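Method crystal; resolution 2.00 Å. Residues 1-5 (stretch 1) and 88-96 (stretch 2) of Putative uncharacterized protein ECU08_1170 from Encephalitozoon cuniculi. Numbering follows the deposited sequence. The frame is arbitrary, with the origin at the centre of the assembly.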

# COMPACT_ATOMS: atom_id res chain seq x y z
N MET A 1 5.42 9.75 -6.30
CA MET A 1 4.79 8.49 -6.69
C MET A 1 5.16 8.05 -8.10
O MET A 1 5.10 8.81 -9.06
CB MET A 1 3.27 8.56 -6.55
CG MET A 1 2.55 9.19 -7.70
SD MET A 1 0.90 8.46 -8.01
CE MET A 1 1.33 7.01 -8.97
N LYS A 2 5.53 6.78 -8.20
CA LYS A 2 5.82 6.16 -9.48
C LYS A 2 4.51 5.72 -10.14
O LYS A 2 3.58 5.30 -9.47
CB LYS A 2 6.75 4.97 -9.28
CG LYS A 2 8.03 5.32 -8.53
CD LYS A 2 8.82 4.08 -8.23
CE LYS A 2 10.18 4.42 -7.62
NZ LYS A 2 10.97 3.17 -7.38
N PRO A 3 4.43 5.86 -11.47
CA PRO A 3 3.16 5.59 -12.16
C PRO A 3 2.60 4.17 -12.00
O PRO A 3 1.41 3.98 -12.22
CB PRO A 3 3.50 5.90 -13.62
CG PRO A 3 4.55 7.00 -13.50
CD PRO A 3 5.38 6.61 -12.31
N PHE A 4 3.41 3.19 -11.61
CA PHE A 4 2.85 1.84 -11.41
C PHE A 4 1.80 1.84 -10.32
O PHE A 4 0.94 0.96 -10.28
CB PHE A 4 3.94 0.80 -11.13
CG PHE A 4 4.30 0.67 -9.68
CD1 PHE A 4 3.68 -0.27 -8.87
CD2 PHE A 4 5.26 1.49 -9.12
CE1 PHE A 4 4.02 -0.39 -7.53
CE2 PHE A 4 5.61 1.38 -7.78
CZ PHE A 4 4.98 0.43 -6.99
N LEU A 5 1.85 2.85 -9.44
CA LEU A 5 0.86 2.96 -8.36
C LEU A 5 -0.56 3.14 -8.91
O LEU A 5 -1.54 2.85 -8.22
CB LEU A 5 1.19 4.10 -7.40
CG LEU A 5 2.24 3.76 -6.33
CD1 LEU A 5 2.22 4.79 -5.21
CD2 LEU A 5 1.97 2.38 -5.77
N GLU A 88 10.17 0.47 -17.21
CA GLU A 88 11.06 1.61 -17.15
C GLU A 88 10.26 2.90 -17.00
O GLU A 88 10.66 3.81 -16.28
CB GLU A 88 11.92 1.64 -18.42
CG GLU A 88 13.05 2.65 -18.41
CD GLU A 88 13.96 2.49 -19.63
OE1 GLU A 88 14.26 1.33 -19.99
OE2 GLU A 88 14.35 3.52 -20.21
N PHE A 89 9.12 2.97 -17.68
CA PHE A 89 8.25 4.13 -17.57
C PHE A 89 7.53 4.14 -16.21
O PHE A 89 7.45 5.16 -15.55
CB PHE A 89 7.25 4.14 -18.73
CG PHE A 89 6.37 5.37 -18.79
CD1 PHE A 89 6.84 6.55 -19.33
CD2 PHE A 89 5.05 5.31 -18.35
CE1 PHE A 89 6.03 7.68 -19.40
CE2 PHE A 89 4.22 6.43 -18.42
CZ PHE A 89 4.72 7.62 -18.95
N LEU A 90 7.04 2.97 -15.80
CA LEU A 90 6.17 2.91 -14.62
C LEU A 90 6.95 2.94 -13.30
O LEU A 90 6.42 3.33 -12.26
CB LEU A 90 5.26 1.68 -14.70
CG LEU A 90 4.20 1.68 -15.81
CD1 LEU A 90 3.43 0.36 -15.86
CD2 LEU A 90 3.22 2.85 -15.67
N PHE A 91 8.22 2.53 -13.35
CA PHE A 91 9.04 2.47 -12.16
C PHE A 91 10.16 3.48 -12.22
O PHE A 91 10.80 3.76 -11.21
CB PHE A 91 9.63 1.06 -11.99
CG PHE A 91 8.64 0.04 -11.51
CD1 PHE A 91 8.47 -0.19 -10.15
CD2 PHE A 91 7.87 -0.68 -12.41
CE1 PHE A 91 7.54 -1.12 -9.70
CE2 PHE A 91 6.94 -1.61 -11.97
CZ PHE A 91 6.78 -1.83 -10.61
N GLY A 92 10.40 4.02 -13.41
CA GLY A 92 11.55 4.89 -13.62
C GLY A 92 11.23 6.36 -13.57
O GLY A 92 12.09 7.20 -13.85
N ILE A 93 10.00 6.69 -13.21
CA ILE A 93 9.61 8.08 -13.03
C ILE A 93 8.96 8.27 -11.67
O ILE A 93 8.21 7.41 -11.22
CB ILE A 93 8.57 8.51 -14.08
CG1 ILE A 93 9.13 8.33 -15.49
CG2 ILE A 93 8.16 9.96 -13.84
CD1 ILE A 93 8.12 8.65 -16.58
N ASP A 94 9.23 9.40 -11.04
CA ASP A 94 8.61 9.73 -9.78
C ASP A 94 7.96 11.11 -9.83
O ASP A 94 8.63 12.13 -10.03
CB ASP A 94 9.65 9.69 -8.66
CG ASP A 94 9.05 10.01 -7.31
OD1 ASP A 94 8.07 9.33 -6.92
OD2 ASP A 94 9.56 10.93 -6.63
N VAL A 95 6.64 11.14 -9.67
CA VAL A 95 5.94 12.41 -9.61
C VAL A 95 6.11 12.95 -8.20
O VAL A 95 5.67 12.32 -7.23
CB VAL A 95 4.42 12.25 -9.92
CG1 VAL A 95 3.71 13.59 -9.83
CG2 VAL A 95 4.22 11.65 -11.28
N VAL A 96 6.78 14.09 -8.06
CA VAL A 96 6.97 14.65 -6.74
C VAL A 96 5.84 15.61 -6.40
O VAL A 96 5.39 15.68 -5.26
CB VAL A 96 8.37 15.33 -6.56
CG1 VAL A 96 9.47 14.50 -7.22
CG2 VAL A 96 8.36 16.69 -7.14

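A chain terminus is often secured by pairing its backbone with a strand while its first side chains pack on a neighbouring helix. Residues 1-5 and 88-96 illustrate the principle, burying 545 Å² between them.

Along the second stretch the contact begins lightly. F89 offers its backbone, with P3 CG 4.0 Å from F89 O. L90 does more. Its carbonyl accepts a hydrogen bond from the backbone of F4 (F4 N to L90 O, 3.1 Å). P3 N lies 3.3 Å from the same L90 O but, being a proline nitrogen, has no hydrogen to give. The leucine side chain meets the pyrrolidine ring at P3 CB to L90 CD2, 3.7 Å, a close fit of two apolar surfaces.

F91 starts away from the first stretch, yet with chi1 in the m well its ring returns to lie over F4 in an offset stack, centroids 4.3 Å apart and planes 12° from parallel. Two flat aromatic groups suit this buried site, and F4 CB adds a CH-pi contact over the face of the F91 ring. G92 touches nothing across the interface; a CB there would clash with E88 O.

The strand then takes over. I93 O is buried without a hydrogen-bonding partner, although K2 CA approaches it at 3.2 Å in a CA-H...O contact. The I93 side chain packs against proline, with P3 CD 4.1 Å from I93 CB. D94, chi1 t, brings its carboxylate to the chain's amino terminus: M1 N to D94 OD1, 2.8 Å, is both hydrogen bond and salt bridge, while OD2 is satisfied elsewhere in the structure. V95 completes the pairing through reciprocal backbone bonds, M1 N to V95 O at 2.7 Å and V95 N to M1 O at 2.9 Å, the latter nearly straight at 167°. The terminal nitrogen is thus held by two acceptors, side chain and backbone.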